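Local coordinates for protein dihydroneopterin triphosphate diphosphatase (Escherichia coli O157:H7, PDB 5U7F) that probably hydrolyses dihydroneopterin triphosphate to dihydroneopterin monophosphate and pyrophosphate in folate biosynthesis, and can also hydrolyse nucleoside triphosphates with a preference for dATP, at residues 9-15 with 98-104; 74-78 with 140-145. All coordinates share one frame; numbering follows the deposited sequence.

Both interactions belong to one Nudix fold and their centres lie about 9 Å apart. Interaction 1 pairs strands 10-18 and 97-107 inside the mixed sheet. Interaction 2 sets strand 72-82, an outermost strand of that sheet, against helix 136-147. Strand 97-107 lies between 10-18 and 72-82 and so links the two. Along the chain the segments alternate: 9-15, 74-78, 98-104, 140-145. The disulfide between Cys75 and Cys104 joins the contacts covalently, with SG of Cys75 2.1 Å from SG of Cys104. Ser101 and Thr78 probably share a hydrogen bond as well. Both links join neighbouring strands of the sheet. The side chains of Leu13, Trp102, Cys75 and Arg77 meet helix 136-147, on the face away from the Nudix-box helix 49-61.

Interaction 1: residues 9-15 with 98-104; sequences PVSILVV and NTESWFC
Residues 9-15 and 98-104 run parallel in register, Val10 beside Thr99 through Val15 beside Cys104, with segment axes 31° apart. Six backbone hydrogen bonds zip them together, from Thr99 N to Pro9 O at one end to Val15 N to Phe103 O at the other. A side-chain bond adds to this ladder near Pro9. Asn98 ND2 donates to Ser11 OG at 2.9 Å, and the hydroxyl oxygen lies in the amide plane. Ser11 holds OG between its own N and carbonyl carbon (chi1 73°), beside a water that donates to Ile12 O and Glu100 OE2.

On the same face, Leu13 and Trp102 lie side by side and point the same way. Leu13 CD2 sits over one face of the indole, 3.8 Å from the centroid of the Trp102 five-membered ring, as a CH-pi contact. Trp102 NE1 donates to Glu100 OE1 at 2.9 Å, which ties the indole edge to the carboxylate. Ser137 also bonds to OE1. Leu13 CB packs 3.7 Å from Glu100 CD.

Round Phe103, on the face shared with Ile12 and Val14, the contact is apolar. Ile12 CG2 approaches Phe103 CE1 obliquely at 3.8 Å, and Val14 CG2 lies 4.1 Å from Phe103 CB. Nearer the Pro9 end, a water donates to Ser11 O and hydrogen-bonds to Ser101 OG, which also bonds to Thr78.

This parallel pair is part of the central mixed sheet of the Nudix alpha/beta/alpha sandwich. The Ile12 side chain, about 7 Å from a bound cobalt ion, places the pair close to the metal site. Ala49, Ala53 and Val57 of helix 49-61, all within the Nudix box, pack on Ile12, Val14 and Phe103. Helix 136-147 meets Leu13 and Trp102 from the opposite face. Within the sheet, strand 36-42 flanks 10-18 and strand 72-82 flanks 97-107.

Interaction 2: residues 74-78 with 140-145; sequences DCQRT and QAIEQF
Cys75 and Phe145 meet sulfur over ring. Cys75 SG stands almost straight over the centre of the Phe145 ring, 3.8 Å from its centroid. Cys75 CB lies over the same face and makes a CH-pi contact, with its nearest ring atom Phe145 CZ at 3.6 Å. With SG beside the backbone N (chi1 -67°), the sulfur turns in over the ring; CB is already held over that face by the strand backbone. The aliphatic part of Arg77 comes to the edge of that ring, with CG 4.1 Å from Phe145 CZ.

Beyond the ring, the guanidinium of Arg77 reaches two glutamines one helical turn apart. Arg77 NH1 donates to Gln140 OE1 at 2.9 Å. This bond is nearly straight at 166° and leaves in the guanidinium plane. NH1 also makes a bent, weak bond to Gln144 OE1 at 2.6 Å. The guanidinium is turned 38° from each amide plane. A water accepts from Arg77 NH2 and donates to Gln140 OE1, so two bonds grip that oxygen.

Several features hold these groups in place. The disulfide to Cys104 fixes the sulfur above the ring. Asp74 OD1 accepts from Gln76 N at 2.7 Å, forming an Asx turn around Cys75. Both Cys75 and Arg77 bond through their backbones to Trp102 of the adjacent strand. The Trp102 side chain touches Arg77, Gln140 and Ala141. On the helix, Gln144 N bonds to Gln140 O, which keeps the two glutamines on one side.

Here a helix lies across an edge strand of the mixed sheet. This surface contact is part of the alpha/beta/alpha sandwich of the Nudix fold, and it joins helix 136-147 to strand 72-82.

Interaction 1: residues 9-15 with 98-104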
loop_
_atom_site.group_PDB
_atom_site.type_symbol
_atom_site.label_atom_id
_atom_site.label_comp_id
_atom_site.label_asym_id
_atom_site.label_seq_id
_atom_site.Cartn_x
_atom_site.Cartn_y
_atom_site.Cartn_z
ATOM N N PRO A 9 4.794 14.239 -1.605
ATOM C CA PRO A 9 4.156 13.960 -0.308
ATOM C C PRO A 9 2.621 13.788 -0.391
ATOM O O PRO A 9 1.897 14.174 0.516
ATOM C CB PRO A 9 4.518 15.179 0.508
ATOM C CG PRO A 9 4.593 16.272 -0.497
ATOM C CD PRO A 9 5.126 15.670 -1.743
ATOM N N VAL A 10 2.175 13.228 -1.509
ATOM C CA VAL A 10 0.794 12.831 -1.733
ATOM C C VAL A 10 0.877 11.399 -2.242
ATOM O O VAL A 10 1.544 11.122 -3.239
ATOM C CB VAL A 10 0.078 13.749 -2.748
ATOM C CG1 VAL A 10 -1.323 13.216 -3.090
ATOM C CG2 VAL A 10 -0.028 15.159 -2.219
ATOM N N SER A 11 0.258 10.481 -1.525
ATOM C CA SER A 11 0.431 9.061 -1.819
ATOM C C SER A 11 -0.890 8.289 -1.707
ATOM O O SER A 11 -1.924 8.829 -1.282
ATOM C CB SER A 11 1.475 8.473 -0.875
ATOM O OG SER A 11 0.948 8.339 0.436
ATOM N N ILE A 12 -0.830 7.043 -2.135
ATOM C CA ILE A 12 -1.927 6.108 -2.034
ATOM C C ILE A 12 -1.457 4.867 -1.303
ATOM O O ILE A 12 -0.258 4.565 -1.239
ATOM C CB ILE A 12 -2.531 5.755 -3.420
ATOM C CG1 ILE A 12 -1.497 5.209 -4.399
ATOM C CG2 ILE A 12 -3.198 6.985 -4.031
ATOM C CD1 ILE A 12 -1.205 3.748 -4.256
ATOM N N LEU A 13 -2.416 4.199 -0.678
ATOM C CA LEU A 13 -2.207 2.925 -0.002
ATOM C C LEU A 13 -3.249 1.973 -0.559
ATOM O O LEU A 13 -4.414 2.339 -0.623
ATOM C CB LEU A 13 -2.367 3.076 1.513
ATOM C CG LEU A 13 -2.571 1.801 2.339
ATOM C CD1 LEU A 13 -1.241 1.194 2.541
ATOM C CD2 LEU A 13 -3.222 2.116 3.668
ATOM N N VAL A 14 -2.846 0.787 -1.014
ATOM C CA VAL A 14 -3.811 -0.210 -1.479
ATOM C C VAL A 14 -3.694 -1.455 -0.619
ATOM O O VAL A 14 -2.676 -2.172 -0.623
ATOM C CB VAL A 14 -3.619 -0.582 -2.966
ATOM C CG1 VAL A 14 -4.673 -1.621 -3.376
ATOM C CG2 VAL A 14 -3.698 0.640 -3.847
ATOM N N VAL A 15 -4.717 -1.694 0.184
ATOM C CA VAL A 15 -4.733 -2.893 0.993
ATOM C C VAL A 15 -5.254 -4.027 0.143
ATOM O O VAL A 15 -6.433 -4.058 -0.258
ATOM C CB VAL A 15 -5.572 -2.711 2.280
ATOM C CG1 VAL A 15 -5.508 -3.940 3.108
ATOM C CG2 VAL A 15 -5.036 -1.542 3.103
ATOM N N ASN A 98 3.090 13.602 5.095
ATOM C CA ASN A 98 2.616 12.891 3.912
ATOM C C ASN A 98 1.129 12.675 4.034
ATOM O O ASN A 98 0.640 12.345 5.103
ATOM C CB ASN A 98 3.308 11.545 3.718
ATOM C CG ASN A 98 2.816 10.840 2.442
ATOM O OD1 ASN A 98 3.362 11.019 1.357
ATOM N ND2 ASN A 98 1.731 10.099 2.568
ATOM N N THR A 99 0.418 12.928 2.949
ATOM C CA THR A 99 -1.021 12.729 2.910
ATOM C C THR A 99 -1.320 11.476 2.060
ATOM O O THR A 99 -0.900 11.378 0.909
ATOM C CB THR A 99 -1.745 13.944 2.321
ATOM O OG1 THR A 99 -1.438 15.114 3.107
ATOM C CG2 THR A 99 -3.223 13.710 2.353
ATOM N N GLU A 100 -2.085 10.558 2.624
ATOM C CA GLU A 100 -2.268 9.227 2.063
ATOM C C GLU A 100 -3.745 8.901 1.885
ATOM O O GLU A 100 -4.493 8.980 2.858
ATOM C CB GLU A 100 -1.658 8.194 2.994
ATOM C CG GLU A 100 -1.801 6.738 2.588
ATOM C CD GLU A 100 -1.209 5.803 3.659
ATOM O OE1 GLU A 100 -1.853 5.584 4.720
ATOM O OE2 GLU A 100 -0.080 5.300 3.447
ATOM N N SER A 101 -4.129 8.502 0.678
ATOM C CA SER A 101 -5.511 8.051 0.404
ATOM C C SER A 101 -5.607 6.536 0.285
ATOM O O SER A 101 -4.746 5.901 -0.340
ATOM C CB SER A 101 -6.039 8.734 -0.870
ATOM O OG SER A 101 -6.091 10.126 -0.643
ATOM N N TRP A 102 -6.672 5.961 0.851
ATOM C CA TRP A 102 -6.746 4.506 1.025
ATOM C C TRP A 102 -7.630 3.869 -0.035
ATOM O O TRP A 102 -8.699 4.388 -0.359
ATOM C CB TRP A 102 -7.303 4.119 2.415
ATOM C CG TRP A 102 -6.461 4.473 3.576
ATOM C CD1 TRP A 102 -5.186 4.990 3.549
ATOM C CD2 TRP A 102 -6.822 4.380 4.951
ATOM N NE1 TRP A 102 -4.742 5.201 4.818
ATOM C CE2 TRP A 102 -5.723 4.833 5.700
ATOM C CE3 TRP A 102 -7.974 3.964 5.627
ATOM C CZ2 TRP A 102 -5.726 4.862 7.084
ATOM C CZ3 TRP A 102 -7.973 3.988 7.003
ATOM C CH2 TRP A 102 -6.858 4.455 7.721
ATOM N N PHE A 103 -7.184 2.719 -0.519
ATOM C CA PHE A 103 -7.952 1.859 -1.433
ATOM C C PHE A 103 -7.893 0.400 -0.930
ATOM O O PHE A 103 -6.998 0.001 -0.165
ATOM C CB PHE A 103 -7.403 1.944 -2.857
ATOM C CG PHE A 103 -7.492 3.307 -3.470
ATOM C CD1 PHE A 103 -6.557 4.290 -3.161
ATOM C CD2 PHE A 103 -8.514 3.616 -4.346
ATOM C CE1 PHE A 103 -6.656 5.552 -3.728
ATOM C CE2 PHE A 103 -8.620 4.886 -4.914
ATOM C CZ PHE A 103 -7.703 5.841 -4.616
ATOM N N CYS A 104 -8.850 -0.407 -1.378
ATOM C CA CYS A 104 -8.954 -1.806 -0.963
ATOM C C CYS A 104 -9.009 -2.623 -2.251
ATOM O O CYS A 104 -9.600 -2.190 -3.233
ATOM C CB CYS A 104 -10.200 -2.015 -0.070
ATOM S SG CYS A 104 -10.545 -0.599 1.063
HETATM O O HOH W 1 0.650 16.358 1.108
HETATM O O HOH W 2 1.131 6.001 1.063
HETATM O O HOH W 3 -3.538 10.959 -1.029
#

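Interaction 2: residues 74-78 with 140-145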
loop_
_atom_site.group_PDB
_atom_site.type_symbol
_atom_site.label_atom_id
_atom_site.label_comp_id
_atom_site.label_asym_id
_atom_site.label_seq_id
_atom_site.Cartn_x
_atom_site.Cartn_y
_atom_site.Cartn_z
ATOM N N ASP A 74 -12.266 2.539 -3.694
ATOM C CA ASP A 74 -11.849 3.748 -3.000
ATOM C C ASP A 74 -12.501 3.687 -1.611
ATOM O O ASP A 74 -13.726 3.657 -1.487
ATOM C CB ASP A 74 -12.262 4.993 -3.812
ATOM C CG ASP A 74 -11.821 6.298 -3.184
ATOM O OD1 ASP A 74 -11.585 6.348 -1.946
ATOM O OD2 ASP A 74 -11.741 7.295 -3.945
ATOM N N CYS A 75 -11.676 3.613 -0.575
ATOM C CA CYS A 75 -12.150 3.534 0.805
ATOM C C CYS A 75 -12.732 4.854 1.341
ATOM O O CYS A 75 -13.252 4.886 2.451
ATOM C CB CYS A 75 -11.005 3.109 1.713
ATOM S SG CYS A 75 -10.428 1.426 1.443
ATOM N N GLN A 76 -12.615 5.923 0.561
ATOM C CA GLN A 76 -13.032 7.265 0.972
ATOM C C GLN A 76 -12.466 7.616 2.345
ATOM O O GLN A 76 -13.194 8.024 3.255
ATOM C CB GLN A 76 -14.569 7.389 0.963
ATOM C CG GLN A 76 -15.207 7.353 -0.435
ATOM C CD GLN A 76 -16.669 7.817 -0.422
ATOM O OE1 GLN A 76 -17.210 8.165 0.629
ATOM N NE2 GLN A 76 -17.308 7.827 -1.590
ATOM N N ARG A 77 -11.150 7.453 2.473
ATOM C CA ARG A 77 -10.410 7.889 3.643
ATOM C C ARG A 77 -9.057 8.456 3.218
ATOM O O ARG A 77 -8.395 7.925 2.319
ATOM C CB ARG A 77 -10.232 6.738 4.635
ATOM C CG ARG A 77 -11.571 6.311 5.286
ATOM C CD ARG A 77 -11.474 6.086 6.789
ATOM N NE ARG A 77 -10.723 7.149 7.449
ATOM C CZ ARG A 77 -10.007 6.997 8.560
ATOM N NH1 ARG A 77 -9.934 5.813 9.160
ATOM N NH2 ARG A 77 -9.360 8.037 9.073
ATOM N N THR A 78 -8.686 9.555 3.866
ATOM C CA THR A 78 -7.394 10.214 3.675
ATOM C C THR A 78 -6.857 10.561 5.062
ATOM O O THR A 78 -7.587 11.114 5.901
ATOM C CB THR A 78 -7.517 11.500 2.822
ATOM O OG1 THR A 78 -7.859 11.171 1.478
ATOM C CG2 THR A 78 -6.222 12.271 2.783
ATOM N N GLN A 140 -4.193 0.830 10.535
ATOM C CA GLN A 140 -5.576 1.264 10.699
ATOM C C GLN A 140 -6.439 0.844 9.496
ATOM O O GLN A 140 -7.595 0.444 9.648
ATOM C CB GLN A 140 -5.638 2.779 10.905
ATOM C CG GLN A 140 -7.030 3.290 11.279
ATOM C CD GLN A 140 -7.074 4.802 11.604
ATOM O OE1 GLN A 140 -8.043 5.485 11.275
ATOM N NE2 GLN A 140 -6.049 5.294 12.271
ATOM N N ALA A 141 -5.871 0.897 8.297
ATOM C CA ALA A 141 -6.614 0.540 7.103
ATOM C C ALA A 141 -6.942 -0.956 7.115
ATOM O O ALA A 141 -8.052 -1.337 6.791
ATOM C CB ALA A 141 -5.843 0.923 5.849
ATOM N N ILE A 142 -5.984 -1.782 7.513
ATOM C CA ILE A 142 -6.220 -3.231 7.609
ATOM C C ILE A 142 -7.355 -3.470 8.623
ATOM O O ILE A 142 -8.304 -4.228 8.366
ATOM C CB ILE A 142 -4.925 -3.974 8.003
ATOM C CG1 ILE A 142 -3.916 -3.892 6.860
ATOM C CG2 ILE A 142 -5.209 -5.484 8.338
ATOM C CD1 ILE A 142 -2.506 -4.381 7.253
ATOM N N GLU A 143 -7.285 -2.786 9.757
ATOM C CA GLU A 143 -8.260 -2.991 10.831
ATOM C C GLU A 143 -9.657 -2.597 10.397
ATOM O O GLU A 143 -10.637 -3.322 10.653
ATOM C CB GLU A 143 -7.871 -2.224 12.093
ATOM C CG GLU A 143 -6.595 -2.768 12.768
ATOM C CD GLU A 143 -6.092 -1.955 13.968
ATOM O OE1 GLU A 143 -6.282 -0.717 14.022
ATOM O OE2 GLU A 143 -5.462 -2.567 14.863
ATOM N N GLN A 144 -9.763 -1.491 9.690
ATOM C CA GLN A 144 -11.075 -0.962 9.384
ATOM C C GLN A 144 -11.706 -1.548 8.126
ATOM O O GLN A 144 -12.932 -1.524 8.000
ATOM C CB GLN A 144 -10.988 0.565 9.285
ATOM C CG GLN A 144 -10.670 1.192 10.623
ATOM C CD GLN A 144 -10.639 2.718 10.557
ATOM O OE1 GLN A 144 -10.585 3.301 9.468
ATOM N NE2 GLN A 144 -10.678 3.368 11.723
ATOM N N PHE A 145 -10.908 -2.083 7.199
ATOM C CA PHE A 145 -11.458 -2.500 5.912
ATOM C C PHE A 145 -11.241 -3.967 5.581
ATOM O O PHE A 145 -11.858 -4.476 4.655
ATOM C CB PHE A 145 -10.888 -1.623 4.800
ATOM C CG PHE A 145 -11.429 -0.216 4.817
ATOM C CD1 PHE A 145 -12.610 0.105 4.149
ATOM C CD2 PHE A 145 -10.792 0.771 5.533
ATOM C CE1 PHE A 145 -13.127 1.402 4.188
ATOM C CE2 PHE A 145 -11.299 2.065 5.564
ATOM C CZ PHE A 145 -12.465 2.376 4.901
HETATM O O HOH W 4 -7.388 8.254 11.100
#